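Local coordinates for glutathione S-transferase 2 (Heligmosomoides polygyrus, PDB 1TW9), which probably catalyses the transfer of glutathione onto electrophilic substrates, giving an S-substituted glutathione and a halide ion, at residues A[6-9]-A[13-16]; A[63-68]-A[94-99]; A[67-72]-A[87-92]. All blocks are in the same frame, centred on the assembly; numbering follows the deposited sequence.

Contact 1 (A[6-9]-A[13-16])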
loop_
_atom_site.group_PDB
_atom_site.type_symbol
_atom_site.label_atom_id
_atom_site.label_comp_id
_atom_site.label_asym_id
_atom_site.label_seq_id
_atom_site.Cartn_x
_atom_site.Cartn_y
_atom_site.Cartn_z
ATOM N N LEU A 6 7.085 -14.370 -11.854
ATOM C CA LEU A 6 7.436 -13.066 -11.262
ATOM C C LEU A 6 8.538 -12.444 -12.171
ATOM O O LEU A 6 9.558 -13.088 -12.431
ATOM C CB LEU A 6 8.012 -13.251 -9.888
ATOM C CG LEU A 6 8.289 -11.908 -9.149
ATOM C CD1 LEU A 6 7.070 -11.075 -8.821
ATOM C CD2 LEU A 6 9.160 -12.190 -7.868
ATOM N N THR A 7 8.299 -11.226 -12.662
ATOM C CA THR A 7 9.271 -10.538 -13.532
ATOM C C THR A 7 9.784 -9.299 -12.737
ATOM O O THR A 7 8.995 -8.473 -12.220
ATOM C CB THR A 7 8.599 -10.131 -14.849
ATOM O OG1 THR A 7 8.222 -11.323 -15.595
ATOM C CG2 THR A 7 9.614 -9.417 -15.703
ATOM N N TYR A 8 11.109 -9.188 -12.677
ATOM C CA TYR A 8 11.768 -8.112 -11.963
ATOM C C TYR A 8 13.186 -8.003 -12.532
ATOM O O TYR A 8 13.532 -8.689 -13.453
ATOM C CB TYR A 8 11.725 -8.334 -10.447
ATOM C CG TYR A 8 12.230 -7.154 -9.659
ATOM C CD1 TYR A 8 11.637 -5.911 -9.782
ATOM C CD2 TYR A 8 13.316 -7.269 -8.817
ATOM C CE1 TYR A 8 12.117 -4.838 -9.082
ATOM C CE2 TYR A 8 13.808 -6.219 -8.147
ATOM C CZ TYR A 8 13.175 -4.970 -8.272
ATOM O OH TYR A 8 13.651 -3.864 -7.581
ATOM N N PHE A 9 13.991 -7.104 -11.990
ATOM C CA PHE A 9 15.384 -7.038 -12.293
ATOM C C PHE A 9 16.172 -8.100 -11.549
ATOM O O PHE A 9 15.616 -8.826 -10.684
ATOM C CB PHE A 9 15.885 -5.650 -11.948
ATOM C CG PHE A 9 15.281 -4.594 -12.811
ATOM C CD1 PHE A 9 15.510 -4.608 -14.179
ATOM C CD2 PHE A 9 14.501 -3.597 -12.283
ATOM C CE1 PHE A 9 14.954 -3.660 -15.003
ATOM C CE2 PHE A 9 13.970 -2.621 -13.132
ATOM C CZ PHE A 9 14.196 -2.682 -14.470
ATOM N N GLY A 13 15.690 -6.088 -4.117
ATOM C CA GLY A 13 14.901 -4.908 -4.411
ATOM C C GLY A 13 13.451 -5.070 -4.093
ATOM O O GLY A 13 13.093 -5.644 -3.072
ATOM N N ALA A 14 12.615 -4.586 -5.002
ATOM C CA ALA A 14 11.175 -4.648 -4.893
ATOM C C ALA A 14 10.551 -5.982 -5.165
ATOM O O ALA A 14 9.370 -6.152 -4.914
ATOM C CB ALA A 14 10.550 -3.579 -5.815
ATOM N N GLY A 15 11.329 -6.933 -5.701
ATOM C CA GLY A 15 10.830 -8.268 -6.034
ATOM C C GLY A 15 10.965 -9.274 -4.885
ATOM O O GLY A 15 10.262 -10.253 -4.818
ATOM N N GLU A 16 11.832 -8.977 -3.917
ATOM C CA GLU A 16 12.273 -9.974 -2.965
ATOM C C GLU A 16 11.176 -10.431 -2.003
ATOM O O GLU A 16 11.140 -11.585 -1.663
ATOM C CB GLU A 16 13.456 -9.480 -2.192
ATOM C CG GLU A 16 14.160 -10.497 -1.306
ATOM C CD GLU A 16 14.775 -11.671 -2.013
ATOM O OE1 GLU A 16 14.884 -11.678 -3.254
ATOM O OE2 GLU A 16 15.201 -12.603 -1.296
#
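A chi1 of -172° in Tyr8 turns CG away from the backbone N and sends the ring from strand 4-9 toward the loop at 13-16, where Ala14 and Gly15 receive it. This is the turn between strand 4-9 and helix 16-24 of the thioredoxin-like domain of a glutathione transferase, the site where sigma-class enzymes carry the tyrosine that acts on the glutathione sulfur; the position of Tyr8 is consistent with that role. Ala14 N donates to Tyr8 OH at 2.9 Å, with an N-H...O angle of 162°, so a backbone amide fixes the place of the hydroxyl. The ring also lies against the loop backbone: Gly15 N stands 3.5 Å above one face, offset toward the rim, and Gly15 CA makes a CH-pi contact 4.1 Å from the ring centroid, with no side chain in between. At the far end of the ring, Ala14 CB packs 3.8 Å from Tyr8 CE1. The opposite face is backed by Phe9 CB. Leu6, two residues back along the strand, reaches the same loop with one branch: its CD2 rests 3.8 Å from Gly15 O.

Contact 2 (A[63-68]-A[94-99])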
loop_
_atom_site.group_PDB
_atom_site.type_symbol
_atom_site.label_atom_id
_atom_site.label_comp_id
_atom_site.label_asym_id
_atom_site.label_seq_id
_atom_site.Cartn_x
_atom_site.Cartn_y
_atom_site.Cartn_z
ATOM N N GLN A 63 2.833 -3.881 -8.979
ATOM C CA GLN A 63 3.014 -3.126 -7.741
ATOM C C GLN A 63 3.413 -4.089 -6.596
ATOM O O GLN A 63 2.671 -4.955 -6.171
ATOM C CB GLN A 63 1.846 -2.260 -7.369
ATOM C CG GLN A 63 1.484 -1.183 -8.374
ATOM C CD GLN A 63 2.448 -0.042 -8.372
ATOM O OE1 GLN A 63 2.465 0.755 -9.295
ATOM N NE2 GLN A 63 3.287 0.019 -7.349
ATOM N N SER A 64 4.635 -3.869 -6.102
ATOM C CA SER A 64 5.268 -4.701 -5.088
ATOM C C SER A 64 4.382 -5.122 -3.947
ATOM O O SER A 64 4.225 -6.268 -3.658
ATOM C CB SER A 64 6.477 -3.909 -4.486
ATOM O OG SER A 64 7.208 -4.822 -3.711
ATOM N N GLN A 65 3.828 -4.153 -3.232
ATOM C CA GLN A 65 3.053 -4.513 -2.059
ATOM C C GLN A 65 1.729 -5.180 -2.466
ATOM O O GLN A 65 1.239 -6.027 -1.744
ATOM C CB GLN A 65 2.753 -3.326 -1.167
ATOM C CG GLN A 65 3.978 -2.970 -0.344
ATOM C CD GLN A 65 3.814 -2.110 0.873
ATOM O OE1 GLN A 65 2.705 -1.648 1.276
ATOM N NE2 GLN A 65 4.999 -1.767 1.442
ATOM N N ALA A 66 1.159 -4.827 -3.617
ATOM C CA ALA A 66 -0.105 -5.480 -4.070
ATOM C C ALA A 66 0.121 -6.988 -4.349
ATOM O O ALA A 66 -0.686 -7.813 -4.028
ATOM C CB ALA A 66 -0.629 -4.814 -5.257
ATOM N N ILE A 67 1.244 -7.232 -4.968
ATOM C CA ILE A 67 1.738 -8.558 -5.255
ATOM C C ILE A 67 1.950 -9.371 -3.960
ATOM O O ILE A 67 1.448 -10.497 -3.821
ATOM C CB ILE A 67 2.999 -8.479 -6.110
ATOM C CG1 ILE A 67 2.689 -7.978 -7.536
ATOM C CG2 ILE A 67 3.635 -9.833 -6.150
ATOM C CD1 ILE A 67 3.956 -7.691 -8.281
ATOM N N CYS A 68 2.683 -8.807 -3.012
ATOM C CA CYS A 68 3.028 -9.507 -1.755
ATOM C C CYS A 68 1.754 -9.810 -0.989
ATOM O O CYS A 68 1.597 -10.883 -0.514
ATOM C CB CYS A 68 3.924 -8.626 -0.900
ATOM S SG CYS A 68 5.541 -8.638 -1.631
ATOM N N ALA A 94 3.828 2.001 6.765
ATOM C CA ALA A 94 4.834 2.725 7.581
ATOM C C ALA A 94 6.224 2.457 7.068
ATOM O O ALA A 94 7.070 3.346 7.053
ATOM C CB ALA A 94 4.726 2.339 9.029
ATOM N N TYR A 95 6.488 1.226 6.618
ATOM C CA TYR A 95 7.794 0.871 6.048
ATOM C C TYR A 95 8.052 1.766 4.833
ATOM O O TYR A 95 9.140 2.355 4.658
ATOM C CB TYR A 95 7.827 -0.638 5.652
ATOM C CG TYR A 95 9.051 -1.000 4.880
ATOM C CD1 TYR A 95 10.316 -1.037 5.501
ATOM C CD2 TYR A 95 8.978 -1.311 3.528
ATOM C CE1 TYR A 95 11.429 -1.397 4.763
ATOM C CE2 TYR A 95 10.069 -1.630 2.808
ATOM C CZ TYR A 95 11.304 -1.650 3.423
ATOM O OH TYR A 95 12.388 -1.994 2.685
ATOM N N THR A 96 7.075 1.806 3.923
ATOM C CA THR A 96 7.168 2.616 2.724
ATOM C C THR A 96 7.507 4.056 3.033
ATOM O O THR A 96 8.333 4.655 2.357
ATOM C CB THR A 96 5.853 2.549 1.942
ATOM O OG1 THR A 96 5.706 1.239 1.458
ATOM C CG2 THR A 96 5.865 3.406 0.657
ATOM N N ASP A 97 6.806 4.636 4.009
ATOM C CA ASP A 97 7.102 6.002 4.435
ATOM C C ASP A 97 8.529 6.169 4.929
ATOM O O ASP A 97 9.250 7.086 4.527
ATOM C CB ASP A 97 6.162 6.417 5.573
ATOM C CG ASP A 97 4.737 6.608 5.118
ATOM O OD1 ASP A 97 4.519 6.813 3.907
ATOM O OD2 ASP A 97 3.762 6.594 5.921
ATOM N N TYR A 98 8.955 5.277 5.809
ATOM C CA TYR A 98 10.323 5.268 6.250
ATOM C C TYR A 98 11.316 5.203 5.105
ATOM O O TYR A 98 12.285 6.000 5.085
ATOM C CB TYR A 98 10.535 4.134 7.265
ATOM C CG TYR A 98 11.880 3.551 7.282
ATOM C CD1 TYR A 98 12.942 4.191 7.938
ATOM C CD2 TYR A 98 12.114 2.315 6.679
ATOM C CE1 TYR A 98 14.186 3.637 7.964
ATOM C CE2 TYR A 98 13.320 1.750 6.700
ATOM C CZ TYR A 98 14.372 2.390 7.385
ATOM O OH TYR A 98 15.627 1.846 7.395
ATOM N N ARG A 99 11.094 4.344 4.112
ATOM C CA ARG A 99 11.999 4.269 2.943
ATOM C C ARG A 99 12.086 5.582 2.164
ATOM O O ARG A 99 13.158 5.977 1.662
ATOM C CB ARG A 99 11.594 3.099 2.015
ATOM C CG ARG A 99 12.041 1.736 2.563
ATOM C CD ARG A 99 13.580 1.536 2.487
ATOM N NE ARG A 99 13.856 0.779 1.268
ATOM C CZ ARG A 99 14.896 0.893 0.474
ATOM N NH1 ARG A 99 15.897 1.728 0.718
ATOM N NH2 ARG A 99 14.932 0.136 -0.612
HETATM O O HOH W 1 2.914 1.214 0.931
#
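Gln65 and Thr96 are the two residues that bridge helix 64-75 and helix 82-101 at this level, where the backbones stand well apart, 9.5 Å between the CA atoms of the same two residues. Gln65 spans the gap because its chain runs extended beyond CG (chi2 -162°) and delivers the whole amide to the other helix. The closer-packed side belongs to the amide nitrogen. Gln65 NE2 lies 3.1 Å from Thr96 OG1, but its hydrogen-bond partner is Ala92 O, one turn earlier on helix 82-101; Leu159 of helix 155-170 lines this flank, touching both Gln65 and Tyr95. The oxygen end is looser and wet. A water donates to Gln65 OE1 at 2.9 Å and sits 2.8 Å from Thr96 OG1, so the second link between the helices runs through solvent. Thr96 is exposed, and only 75 Å² of surface is buried in all. Asp93 of the second subunit packs against Gln65, so this end of the contact borders the dimer interface. At the start of the helix, Gln63 takes the N-cap position and Ser64 follows. This Gln-Ser pair at the start of helix 64-75 is characteristic of the glutathione-binding site of sigma-class transferases and probably serves that purpose here.

Contact 3 (A[67-72]-A[87-92]). Unlike the reference sequence in segment 87-92: Leu91 (reference Pro).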
loop_
_atom_site.group_PDB
_atom_site.type_symbol
_atom_site.label_atom_id
_atom_site.label_comp_id
_atom_site.label_asym_id
_atom_site.label_seq_id
_atom_site.Cartn_x
_atom_site.Cartn_y
_atom_site.Cartn_z
ATOM N N ILE A 67 1.244 -7.232 -4.968
ATOM C CA ILE A 67 1.738 -8.558 -5.255
ATOM C C ILE A 67 1.950 -9.371 -3.960
ATOM O O ILE A 67 1.448 -10.497 -3.821
ATOM C CB ILE A 67 2.999 -8.479 -6.110
ATOM C CG1 ILE A 67 2.689 -7.978 -7.536
ATOM C CG2 ILE A 67 3.635 -9.833 -6.150
ATOM C CD1 ILE A 67 3.956 -7.691 -8.281
ATOM N N CYS A 68 2.683 -8.807 -3.012
ATOM C CA CYS A 68 3.028 -9.507 -1.755
ATOM C C CYS A 68 1.754 -9.810 -0.989
ATOM O O CYS A 68 1.597 -10.883 -0.514
ATOM C CB CYS A 68 3.924 -8.626 -0.900
ATOM S SG CYS A 68 5.541 -8.638 -1.631
ATOM N N ARG A 69 0.861 -8.822 -0.857
ATOM C CA ARG A 69 -0.387 -9.016 -0.087
ATOM C C ARG A 69 -1.233 -10.070 -0.750
ATOM O O ARG A 69 -1.725 -10.958 -0.098
ATOM C CB ARG A 69 -1.125 -7.739 0.033
ATOM C CG ARG A 69 -2.390 -7.795 0.825
ATOM C CD ARG A 69 -3.208 -6.525 0.884
ATOM N NE ARG A 69 -2.428 -5.388 1.291
ATOM C CZ ARG A 69 -1.806 -4.527 0.494
ATOM N NH1 ARG A 69 -1.985 -4.525 -0.836
ATOM N NH2 ARG A 69 -1.071 -3.570 1.061
ATOM N N TYR A 70 -1.324 -10.034 -2.058
ATOM C CA TYR A 70 -2.061 -11.055 -2.800
ATOM C C TYR A 70 -1.533 -12.491 -2.539
ATOM O O TYR A 70 -2.279 -13.399 -2.215
ATOM C CB TYR A 70 -2.038 -10.738 -4.300
ATOM C CG TYR A 70 -2.560 -11.883 -5.153
ATOM C CD1 TYR A 70 -3.947 -12.096 -5.272
ATOM C CD2 TYR A 70 -1.727 -12.761 -5.818
ATOM C CE1 TYR A 70 -4.434 -13.125 -5.917
ATOM C CE2 TYR A 70 -2.244 -13.757 -6.485
ATOM C CZ TYR A 70 -3.577 -13.920 -6.608
ATOM O OH TYR A 70 -4.001 -15.051 -7.330
ATOM N N LEU A 71 -0.227 -12.664 -2.746
ATOM C CA LEU A 71 0.451 -13.927 -2.501
ATOM C C LEU A 71 0.306 -14.324 -1.081
ATOM O O LEU A 71 -0.031 -15.453 -0.775
ATOM C CB LEU A 71 1.898 -13.806 -2.886
ATOM C CG LEU A 71 2.167 -13.702 -4.358
ATOM C CD1 LEU A 71 3.660 -13.456 -4.597
ATOM C CD2 LEU A 71 1.579 -14.881 -5.203
ATOM N N ALA A 72 0.460 -13.364 -0.171
ATOM C CA ALA A 72 0.328 -13.669 1.276
ATOM C C ALA A 72 -1.059 -14.131 1.715
ATOM O O ALA A 72 -1.193 -15.088 2.406
ATOM C CB ALA A 72 0.775 -12.511 2.112
ATOM N N LEU A 87 -3.668 -4.395 10.127
ATOM C CA LEU A 87 -2.464 -3.997 10.896
ATOM C C LEU A 87 -1.197 -4.290 10.147
ATOM O O LEU A 87 -0.266 -3.480 10.149
ATOM C CB LEU A 87 -2.481 -4.714 12.236
ATOM C CG LEU A 87 -3.544 -4.186 13.214
ATOM C CD1 LEU A 87 -3.552 -5.087 14.469
ATOM C CD2 LEU A 87 -3.394 -2.715 13.647
ATOM N N ILE A 88 -1.158 -5.453 9.528
ATOM C CA ILE A 88 -0.002 -5.843 8.739
ATOM C C ILE A 88 0.189 -4.782 7.636
ATOM O O ILE A 88 1.306 -4.281 7.377
ATOM C CB ILE A 88 -0.199 -7.275 8.190
ATOM C CG1 ILE A 88 -0.094 -8.357 9.348
ATOM C CG2 ILE A 88 0.743 -7.606 7.006
ATOM C CD1 ILE A 88 -0.638 -9.716 8.993
ATOM N N ASP A 89 -0.884 -4.514 6.925
ATOM C CA ASP A 89 -0.880 -3.465 5.896
ATOM C C ASP A 89 -0.331 -2.172 6.457
ATOM O O ASP A 89 0.466 -1.496 5.803
ATOM C CB ASP A 89 -2.254 -3.169 5.352
ATOM C CG ASP A 89 -2.828 -4.250 4.534
ATOM O OD1 ASP A 89 -2.071 -5.156 4.071
ATOM O OD2 ASP A 89 -4.041 -4.288 4.223
ATOM N N SER A 90 -0.793 -1.781 7.624
ATOM C CA SER A 90 -0.408 -0.493 8.203
ATOM C C SER A 90 1.118 -0.480 8.437
ATOM O O SER A 90 1.762 0.544 8.191
ATOM C CB SER A 90 -1.175 -0.165 9.508
ATOM O OG SER A 90 -0.694 -0.933 10.577
ATOM N N LEU A 91 1.694 -1.615 8.868
ATOM C CA LEU A 91 3.144 -1.679 9.114
ATOM C C LEU A 91 3.928 -1.577 7.783
ATOM O O LEU A 91 4.994 -0.990 7.731
ATOM C CB LEU A 91 3.490 -2.968 9.875
ATOM C CG LEU A 91 3.106 -2.805 11.362
ATOM C CD1 LEU A 91 2.883 -4.181 11.882
ATOM C CD2 LEU A 91 4.237 -2.086 12.042
ATOM N N ALA A 92 3.421 -2.210 6.707
ATOM C CA ALA A 92 4.076 -2.190 5.441
ATOM C C ALA A 92 4.002 -0.792 4.885
ATOM O O ALA A 92 4.947 -0.330 4.241
ATOM C CB ALA A 92 3.435 -3.121 4.523
HETATM O O HOH W 2 0.378 -2.127 2.971
#
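At the dimer interface of this glutathione transferase, Arg69 on helix 64-75 meets Asp89 on helix 82-101 in a buried salt bridge. The arginine leaves its helix with CG opposite the backbone N and bends at chi3 (-52°), which brings NE to the carboxylate. Arg69 NE donates to Asp89 OD1 at 2.8 Å in a nearly straight bond, 172° at the hydrogen. Asp89 OD1 lies in the plane of the guanidinium, at its edge, yet the nitrogen approaches that oxygen from above the carboxylate plane; the two flat groups stand 83° apart. With Arg69 NH2 3.5 Å from Asp89 OD1, only NE makes a hydrogen bond to the carboxylate within this pair. Helix 64-75 belongs to the thioredoxin-like domain and helix 82-101 to the all-helical domain that follows, so the ion pair ties the two halves of the transferase fold together within one chain. It also reaches across the dimer: Arg69 NH1 pairs with Asp89 OD2 of the second subunit, while Asp89 OD2 accepts from Arg69 NH1 of that subunit. Two arginines and two aspartates thus form a closed set of charges, in which the carboxylates probably offset the closeness of the two guanidinium groups. A water 2.8 Å from Arg69 NH2, in a weak bond, also lies in the guanidinium plane.

Along the chain contact 1 closes first, within the first strand and the turn after it; contacts 2 and 3 then open from the same helix, 64-75, sharing Ile67 and Cys68, and both end on helix 82-101. Their centres are about 8 Å apart, successive rungs between the two helices, joined where Gln65 NE2 meets Ala92 O. Contact 1 lies about 13 Å, centre to centre, from contact 2 and about 16 Å from contact 3; Ala14 O meets Ser64 OG where contacts 1 and 2 touch. The turn that holds the probable catalytic tyrosine thus adjoins the start of a helix that links the thioredoxin-like domain to the helical one, and contacts 2 and 3 both also border the second subunit.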